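Local coordinates for protein histone-lysine N-methyltransferase family member SUVH9 (Arabidopsis thaliana, PDB 4NJ5) that acts in gene silencing, probably by binding methylated DNA and recruiting RNA polymerase V to chromatin, and lacks methyltransferase activity, at residues T19-D24 / A419-W424; G195-V200 / L218-G223; L330-P335 / F434-Y439. All coordinates share one frame; numbering follows the deposited sequence.

Contact 1. Residues T19-D24 / A419-W424; sequences TRMIYD and ARWEDW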
# COMPACT_ATOMS: atom_id res chain seq x y z
N THR A 19 -2.46 -0.63 -13.75
CA THR A 19 -3.87 -0.34 -13.53
C THR A 19 -4.08 0.27 -12.15
O THR A 19 -4.80 1.27 -12.01
CB THR A 19 -4.75 -1.60 -13.66
OG1 THR A 19 -4.55 -2.20 -14.94
CG2 THR A 19 -6.22 -1.23 -13.50
N ARG A 20 -3.46 -0.31 -11.14
CA ARG A 20 -3.62 0.19 -9.78
C ARG A 20 -3.02 1.58 -9.62
O ARG A 20 -3.59 2.44 -8.93
CB ARG A 20 -3.03 -0.79 -8.75
CG ARG A 20 -3.78 -2.13 -8.71
CD ARG A 20 -3.56 -2.87 -7.40
NE ARG A 20 -4.18 -2.18 -6.26
CZ ARG A 20 -4.30 -2.71 -5.05
NH1 ARG A 20 -3.85 -3.94 -4.81
NH2 ARG A 20 -4.88 -2.02 -4.07
N MET A 21 -1.90 1.82 -10.29
CA MET A 21 -1.29 3.15 -10.28
C MET A 21 -2.23 4.20 -10.86
O MET A 21 -2.39 5.30 -10.30
CB MET A 21 0.03 3.14 -11.05
CG MET A 21 1.26 3.07 -10.17
SD MET A 21 2.74 3.45 -11.12
CE MET A 21 2.82 2.00 -12.17
N ILE A 22 -2.87 3.85 -11.98
CA ILE A 22 -3.86 4.74 -12.58
C ILE A 22 -5.02 4.99 -11.64
O ILE A 22 -5.41 6.14 -11.41
CB ILE A 22 -4.39 4.18 -13.91
CG1 ILE A 22 -3.32 4.27 -15.00
CG2 ILE A 22 -5.64 4.94 -14.35
CD1 ILE A 22 -3.80 3.83 -16.37
N TYR A 23 -5.57 3.92 -11.07
CA TYR A 23 -6.72 4.05 -10.17
C TYR A 23 -6.44 4.99 -8.99
O TYR A 23 -7.16 5.97 -8.77
CB TYR A 23 -7.20 2.69 -9.68
CG TYR A 23 -8.39 2.76 -8.75
CD1 TYR A 23 -9.68 2.93 -9.24
CD2 TYR A 23 -8.22 2.67 -7.37
CE1 TYR A 23 -10.76 3.01 -8.39
CE2 TYR A 23 -9.30 2.74 -6.51
CZ TYR A 23 -10.57 2.91 -7.03
OH TYR A 23 -11.64 2.99 -6.17
N ASP A 24 -5.38 4.70 -8.24
CA ASP A 24 -5.05 5.51 -7.07
C ASP A 24 -4.67 6.96 -7.43
O ASP A 24 -5.02 7.89 -6.70
CB ASP A 24 -3.96 4.84 -6.22
CG ASP A 24 -4.52 3.72 -5.35
OD1 ASP A 24 -5.64 3.89 -4.82
OD2 ASP A 24 -3.84 2.68 -5.20
N ALA A 419 12.70 4.54 -11.03
CA ALA A 419 12.22 4.67 -12.40
C ALA A 419 11.08 3.72 -12.73
O ALA A 419 10.31 3.96 -13.67
CB ALA A 419 13.38 4.49 -13.38
N ARG A 420 10.97 2.64 -11.97
CA ARG A 420 9.89 1.67 -12.16
C ARG A 420 8.52 2.30 -11.94
O ARG A 420 7.53 1.91 -12.56
CB ARG A 420 10.09 0.47 -11.23
CG ARG A 420 8.82 -0.31 -10.93
CD ARG A 420 9.03 -1.80 -11.01
NE ARG A 420 8.76 -2.46 -9.74
CZ ARG A 420 8.18 -3.65 -9.63
NH1 ARG A 420 7.97 -4.18 -8.43
NH2 ARG A 420 7.80 -4.31 -10.71
N TRP A 421 8.45 3.30 -11.06
CA TRP A 421 7.18 3.89 -10.67
C TRP A 421 7.04 5.33 -11.13
O TRP A 421 6.35 6.12 -10.49
CB TRP A 421 7.02 3.80 -9.16
CG TRP A 421 7.25 2.44 -8.61
CD1 TRP A 421 8.45 1.90 -8.22
CD2 TRP A 421 6.27 1.41 -8.41
NE1 TRP A 421 8.27 0.62 -7.78
CE2 TRP A 421 6.94 0.29 -7.89
CE3 TRP A 421 4.89 1.34 -8.62
CZ2 TRP A 421 6.28 -0.90 -7.57
CZ3 TRP A 421 4.24 0.16 -8.30
CH2 TRP A 421 4.93 -0.94 -7.78
N GLU A 422 7.68 5.69 -12.24
CA GLU A 422 7.62 7.06 -12.72
C GLU A 422 6.25 7.45 -13.28
O GLU A 422 5.95 8.64 -13.44
CB GLU A 422 8.76 7.36 -13.71
CG GLU A 422 10.10 7.55 -13.02
CD GLU A 422 11.23 7.87 -13.98
OE1 GLU A 422 10.97 7.99 -15.19
OE2 GLU A 422 12.39 8.00 -13.52
N ASP A 423 5.42 6.46 -13.57
CA ASP A 423 4.07 6.71 -14.07
C ASP A 423 3.09 7.03 -12.94
O ASP A 423 1.90 7.23 -13.18
CB ASP A 423 3.56 5.52 -14.88
CG ASP A 423 4.28 5.37 -16.21
OD1 ASP A 423 4.90 6.36 -16.66
OD2 ASP A 423 4.20 4.28 -16.80
N TRP A 424 3.59 7.08 -11.72
CA TRP A 424 2.78 7.45 -10.56
C TRP A 424 2.30 8.90 -10.70
O TRP A 424 3.10 9.82 -10.88
CB TRP A 424 3.59 7.26 -9.28
CG TRP A 424 2.89 7.67 -8.03
CD1 TRP A 424 3.26 8.67 -7.17
CD2 TRP A 424 1.70 7.10 -7.48
NE1 TRP A 424 2.37 8.76 -6.13
CE2 TRP A 424 1.40 7.80 -6.29
CE3 TRP A 424 0.86 6.06 -7.88
CZ2 TRP A 424 0.30 7.50 -5.50
CZ3 TRP A 424 -0.24 5.76 -7.09
CH2 TRP A 424 -0.51 6.47 -5.92

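Contact 2. Residues G195-V200 / L218-G223; sequences GLFRIV and LERIEG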
# COMPACT_ATOMS: atom_id res chain seq x y z
N GLY A 195 -8.20 -16.00 -2.44
CA GLY A 195 -8.07 -17.07 -3.42
C GLY A 195 -9.36 -17.79 -3.78
O GLY A 195 -10.45 -17.21 -3.74
N LEU A 196 -9.22 -19.07 -4.12
CA LEU A 196 -10.32 -19.84 -4.69
C LEU A 196 -10.90 -20.87 -3.73
O LEU A 196 -10.17 -21.57 -3.03
CB LEU A 196 -9.85 -20.53 -5.98
CG LEU A 196 -9.30 -19.58 -7.04
CD1 LEU A 196 -8.76 -20.34 -8.24
CD2 LEU A 196 -10.37 -18.59 -7.46
N PHE A 197 -12.22 -20.94 -3.70
CA PHE A 197 -12.96 -21.86 -2.86
C PHE A 197 -13.96 -22.59 -3.74
O PHE A 197 -14.33 -22.10 -4.80
CB PHE A 197 -13.72 -21.10 -1.77
CG PHE A 197 -12.85 -20.59 -0.64
CD1 PHE A 197 -11.89 -19.62 -0.85
CD2 PHE A 197 -13.04 -21.07 0.65
CE1 PHE A 197 -11.11 -19.15 0.19
CE2 PHE A 197 -12.26 -20.62 1.70
CZ PHE A 197 -11.30 -19.65 1.47
N ARG A 198 -14.41 -23.76 -3.30
CA ARG A 198 -15.50 -24.44 -4.00
C ARG A 198 -16.68 -24.63 -3.07
O ARG A 198 -16.52 -24.86 -1.88
CB ARG A 198 -15.04 -25.78 -4.57
CG ARG A 198 -14.51 -25.68 -5.99
CD ARG A 198 -14.39 -27.05 -6.66
NE ARG A 198 -13.70 -26.94 -7.94
CZ ARG A 198 -12.39 -27.10 -8.09
NH1 ARG A 198 -11.63 -27.38 -7.04
NH2 ARG A 198 -11.84 -26.99 -9.29
N ILE A 199 -17.89 -24.51 -3.63
CA ILE A 199 -19.10 -24.72 -2.85
C ILE A 199 -19.40 -26.21 -2.85
O ILE A 199 -19.63 -26.80 -3.90
CB ILE A 199 -20.29 -23.95 -3.46
CG1 ILE A 199 -19.89 -22.50 -3.77
CG2 ILE A 199 -21.48 -23.98 -2.51
CD1 ILE A 199 -20.91 -21.76 -4.60
N VAL A 200 -19.37 -26.82 -1.67
CA VAL A 200 -19.48 -28.28 -1.59
C VAL A 200 -20.78 -28.74 -0.96
O VAL A 200 -21.05 -29.94 -0.89
CB VAL A 200 -18.31 -28.88 -0.80
CG1 VAL A 200 -16.98 -28.44 -1.41
CG2 VAL A 200 -18.39 -28.47 0.66
N LEU A 218 -18.49 -23.24 1.83
CA LEU A 218 -17.35 -23.00 0.95
C LEU A 218 -16.08 -23.59 1.54
O LEU A 218 -15.78 -23.41 2.72
CB LEU A 218 -17.17 -21.50 0.72
CG LEU A 218 -17.87 -20.88 -0.48
CD1 LEU A 218 -19.37 -21.07 -0.41
CD2 LEU A 218 -17.52 -19.40 -0.60
N GLU A 219 -15.33 -24.31 0.71
CA GLU A 219 -14.07 -24.90 1.13
C GLU A 219 -12.95 -24.46 0.20
O GLU A 219 -13.10 -24.48 -1.02
CB GLU A 219 -14.17 -26.42 1.18
CG GLU A 219 -14.95 -26.95 2.37
CD GLU A 219 -15.10 -28.46 2.36
OE1 GLU A 219 -14.50 -29.12 1.48
OE2 GLU A 219 -15.82 -28.99 3.23
N ARG A 220 -11.82 -24.06 0.78
CA ARG A 220 -10.71 -23.55 0.00
C ARG A 220 -10.05 -24.63 -0.84
O ARG A 220 -9.92 -25.78 -0.41
CB ARG A 220 -9.68 -22.88 0.91
CG ARG A 220 -8.67 -22.01 0.17
CD ARG A 220 -8.03 -21.00 1.10
NE ARG A 220 -7.23 -20.02 0.37
CZ ARG A 220 -5.90 -20.06 0.27
NH1 ARG A 220 -5.22 -21.03 0.87
NH2 ARG A 220 -5.26 -19.13 -0.42
N ILE A 221 -9.65 -24.26 -2.05
CA ILE A 221 -8.93 -25.17 -2.94
C ILE A 221 -7.53 -25.42 -2.40
O ILE A 221 -6.85 -24.49 -1.97
CB ILE A 221 -8.81 -24.60 -4.37
CG1 ILE A 221 -10.17 -24.12 -4.88
CG2 ILE A 221 -8.21 -25.63 -5.32
CD1 ILE A 221 -11.26 -25.12 -4.73
N GLU A 222 -7.11 -26.67 -2.44
CA GLU A 222 -5.82 -27.09 -1.90
C GLU A 222 -4.65 -26.55 -2.73
O GLU A 222 -4.77 -26.36 -3.94
CB GLU A 222 -5.77 -28.62 -1.84
CG GLU A 222 -5.00 -29.18 -0.66
CD GLU A 222 -5.48 -30.58 -0.28
OE1 GLU A 222 -6.50 -31.03 -0.83
OE2 GLU A 222 -4.83 -31.22 0.58
N GLY A 223 -3.52 -26.31 -2.07
CA GLY A 223 -2.29 -25.97 -2.76
C GLY A 223 -2.08 -24.50 -3.09
O GLY A 223 -1.19 -24.16 -3.88

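Contact 3. Residues L330-P335 / F434-Y439; sequences LIRQKP and FERPSY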
# COMPACT_ATOMS: atom_id res chain seq x y z
N LEU A 330 2.28 11.28 -1.31
CA LEU A 330 3.01 11.79 -2.46
C LEU A 330 2.14 11.70 -3.71
O LEU A 330 1.57 10.66 -4.00
CB LEU A 330 4.32 11.01 -2.68
CG LEU A 330 5.19 11.53 -3.83
CD1 LEU A 330 5.75 12.91 -3.51
CD2 LEU A 330 6.32 10.56 -4.16
N ILE A 331 2.04 12.81 -4.44
CA ILE A 331 1.23 12.86 -5.66
C ILE A 331 2.00 12.31 -6.87
O ILE A 331 1.51 11.44 -7.58
CB ILE A 331 0.74 14.29 -5.95
CG1 ILE A 331 -0.10 14.82 -4.79
CG2 ILE A 331 -0.06 14.33 -7.25
CD1 ILE A 331 -0.45 16.30 -4.88
N ARG A 332 3.21 12.83 -7.08
CA ARG A 332 4.10 12.36 -8.14
C ARG A 332 5.56 12.49 -7.70
O ARG A 332 5.86 13.24 -6.78
CB ARG A 332 3.87 13.17 -9.42
CG ARG A 332 4.14 14.67 -9.28
CD ARG A 332 3.77 15.41 -10.56
NE ARG A 332 2.77 14.68 -11.33
CZ ARG A 332 1.46 14.84 -11.21
NH1 ARG A 332 0.96 15.72 -10.36
NH2 ARG A 332 0.64 14.11 -11.96
N GLN A 333 6.46 11.75 -8.34
CA GLN A 333 7.90 11.90 -8.10
C GLN A 333 8.39 13.28 -8.53
O GLN A 333 7.89 13.85 -9.50
CB GLN A 333 8.70 10.83 -8.87
CG GLN A 333 8.55 9.39 -8.36
CD GLN A 333 9.53 8.44 -9.03
OE1 GLN A 333 10.62 8.83 -9.43
NE2 GLN A 333 9.13 7.17 -9.15
N LYS A 334 9.36 13.82 -7.80
CA LYS A 334 10.04 15.07 -8.17
C LYS A 334 11.52 14.97 -7.77
O LYS A 334 11.85 14.23 -6.86
CB LYS A 334 9.34 16.31 -7.57
CG LYS A 334 8.51 16.05 -6.32
CD LYS A 334 7.18 16.82 -6.38
CE LYS A 334 7.36 18.29 -6.77
NZ LYS A 334 8.01 19.08 -5.69
N PRO A 335 12.41 15.71 -8.45
CA PRO A 335 13.84 15.58 -8.13
C PRO A 335 14.20 16.12 -6.74
O PRO A 335 15.21 15.72 -6.16
CB PRO A 335 14.52 16.44 -9.20
CG PRO A 335 13.49 17.43 -9.60
CD PRO A 335 12.16 16.72 -9.49
N PHE A 434 -4.50 15.90 -19.97
CA PHE A 434 -3.55 15.88 -18.86
C PHE A 434 -2.12 16.17 -19.30
O PHE A 434 -1.60 15.54 -20.22
CB PHE A 434 -3.60 14.54 -18.12
CG PHE A 434 -2.45 14.32 -17.17
CD1 PHE A 434 -2.44 14.91 -15.92
CD2 PHE A 434 -1.38 13.51 -17.53
CE1 PHE A 434 -1.38 14.71 -15.04
CE2 PHE A 434 -0.32 13.30 -16.66
CZ PHE A 434 -0.33 13.90 -15.42
N GLU A 435 -1.49 17.12 -18.62
CA GLU A 435 -0.07 17.41 -18.82
C GLU A 435 0.65 17.21 -17.49
O GLU A 435 0.18 17.69 -16.46
CB GLU A 435 0.13 18.84 -19.33
CG GLU A 435 1.38 19.53 -18.79
CD GLU A 435 1.60 20.91 -19.39
OE1 GLU A 435 1.14 21.15 -20.53
OE2 GLU A 435 2.24 21.76 -18.72
N ARG A 436 1.77 16.50 -17.51
CA ARG A 436 2.52 16.30 -16.28
C ARG A 436 3.18 17.61 -15.85
O ARG A 436 3.86 18.26 -16.65
CB ARG A 436 3.58 15.21 -16.44
CG ARG A 436 4.11 14.70 -15.11
CD ARG A 436 5.41 13.94 -15.25
NE ARG A 436 5.77 13.27 -14.00
CZ ARG A 436 6.37 13.86 -12.97
NH1 ARG A 436 6.68 15.15 -13.03
NH2 ARG A 436 6.65 13.17 -11.88
N PRO A 437 2.97 18.00 -14.59
CA PRO A 437 3.65 19.17 -14.02
C PRO A 437 5.16 19.01 -14.14
O PRO A 437 5.66 17.89 -14.11
CB PRO A 437 3.23 19.14 -12.56
CG PRO A 437 1.89 18.48 -12.58
CD PRO A 437 2.00 17.43 -13.65
N SER A 438 5.87 20.12 -14.28
CA SER A 438 7.30 20.10 -14.55
C SER A 438 8.14 19.36 -13.50
O SER A 438 7.98 19.55 -12.29
CB SER A 438 7.83 21.52 -14.76
OG SER A 438 7.53 22.36 -13.66
N TYR A 439 9.03 18.50 -13.99
CA TYR A 439 10.07 17.83 -13.21
C TYR A 439 11.38 18.49 -13.62
O TYR A 439 11.99 18.12 -14.62
CB TYR A 439 10.11 16.34 -13.58
CG TYR A 439 11.00 15.45 -12.74
CD1 TYR A 439 12.39 15.49 -12.85
CD2 TYR A 439 10.45 14.52 -11.87
CE1 TYR A 439 13.19 14.66 -12.10
CE2 TYR A 439 11.25 13.68 -11.11
CZ TYR A 439 12.62 13.76 -11.23
OH TYR A 439 13.41 12.93 -10.48
O HOH W 1 12.43 11.01 -8.59

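Contact 1. Residues T19-D24 / A419-W424
Met21, on the long N-terminal helix 8-35, reaches past Trp424 to Trp421 in a SET-domain loop, so that a helix distant in sequence packs on a type I beta turn running from Trp421 to Trp424. No hydrogen bond crosses between the segments; the contact is apolar. The methionine chain leaves the helix toward the loop, its CG 3.8 Å from Trp424 CE3 at the indole edge. SD follows anti to CA (chi2 -167°) and stands 3.8 Å from the backbone N of Trp424. The same sulfur makes a Met-aromatic contact at the edge of Trp421, 5.2 Å from the centroid of the six-membered ring. The chain bends at chi3, and SD, 3.9 Å from Trp421 CE3, is nearer to that ring than the methyl CE, at 4.2 Å from the same carbon. Methionine suits this place because its unbranched chain is long enough to pass Trp424 and carries a polarisable sulfur to a ring edge. Trp421 NE1 is held by Pro467 O. One helical turn on, the carboxylate of Asp24 is engaged by Arg27 and Asn493. Trp424 spans both helix residues, and its NE1 probably bonds to Leu330 O; an alanine here would probably leave Met21 CG and Asp24 CB facing a gap and Leu330 O without that donor. Asp24 presents CB to the rim of Trp424, 3.8 Å from CH2.

Contact 2. Residues G195-V200 / L218-G223
Phe197 and Arg220 form an antiparallel non-hydrogen-bonded pair in a beta hairpin of the SRA domain, made by strands 190-206 and 212-220; Ile199 and Leu218 form another. Three backbone hydrogen bonds join the segments. Arg198 and Glu219 make the hydrogen-bonded pair: Arg198 N donates to Glu219 O at 2.7 Å, and Glu219 N returns a bond to Arg198 O. Beyond the regular strand, Ile221 N donates to Leu196 O at 2.9 Å in an almost straight bond (178° at the hydrogen), extending the pairing into the following loop.

On the face of Phe197, Ile199, Leu218 and Arg220, the closest apolar pair is Ile199 with Leu218. They lie side by side, pointing the same way, with CG1 of Ile199 3.7 Å from CD1 of Leu218. Both pack on Met164 of helix 159-169, a setting suited to branched aliphatic side chains. The terminal CD1 of Ile221 rests on the aliphatic CG of Arg198 at 3.5 Å, while Arg198 NE bonds to Gly171 O. Val200 CG2 meets the carboxylate end of Glu219, whose OE2 pairs with Arg217.

The aromatic contact is a CH-pi interaction. Arg220 CG is anti to the backbone N (chi1 -165°), and from there the extended chain carries CD to 3.6 Å from Phe197 CZ. An arginine suits this place, since its methylenes can lie on an aromatic while its guanidinium reaches Asp194 O and Ala225 O. Arg220 CB sits over one face, 3.7 Å from the Phe197 ring centroid.

Contact 3. Residues L330-P335 / F434-Y439
Arg332 of the pre-SET region threads its side chain between Arg436, Pro437 and Phe434 of the SET-domain loop. Its CB lies 3.7 Å from Arg436 NH2, and CG passes the same nitrogen. CD then rests over one face of the Arg436 guanidinium, offset toward the rim, as the two arginines slide past each other in opposite directions. NE approaches Pro437 CD, which sits over the centre of the Arg332 guanidinium, 3.6 Å from CZ. At the tip, NH2 meets the edge of the Phe434 ring at CZ, while NH1 forms a salt bridge with Glu321. Arg332 NE lies 4.2 Å from Arg436 NH2, and the carboxylate of Glu321 would probably ease the repulsion between the two like charges.

Arg436 earns its place by donating from NH2 to Gln333 O at 2.8 Å, with the oxygen in the guanidinium plane. Further along, Tyr439 offers a flat face to Pro335, whose rigid ring suits a CH-pi contact: Pro335 CD lies 3.3 Å from the Tyr439 ring centroid, directly over the centre. A water joins Tyr439 OH to Gln333 OE1, and Gln333 NE2 is held by Ser418 O. Two irregular loops thus form part of the interface between the pre-SET and SET regions of this protein, an arrangement consistent with the packing of pre-SET on SET in the Suvar3-9 family.

How the contacts relate
Contacts 1 and 3 are neighbours, with centres 12 Å apart, and they meet directly: beside the Trp424 bond to the pre-SET loop, Trp421 O packs 3.3 Å from Gln333 NE2, so the pre-SET loop and the N-terminal helix both meet the SET loop at 419-424. Along the chain their segments alternate. Contact 2 belongs to the separate SRA domain, 32 Å from contact 1 and 44 Å from contact 3 between centres, and is nested within the chain loop that contact 1 closes. Of the three, contact 3 approaches the triangular zinc cluster, the Lys334 side chain being about 12 Å from a zinc ion; contacts 1 and 2 lie away from the metal sites.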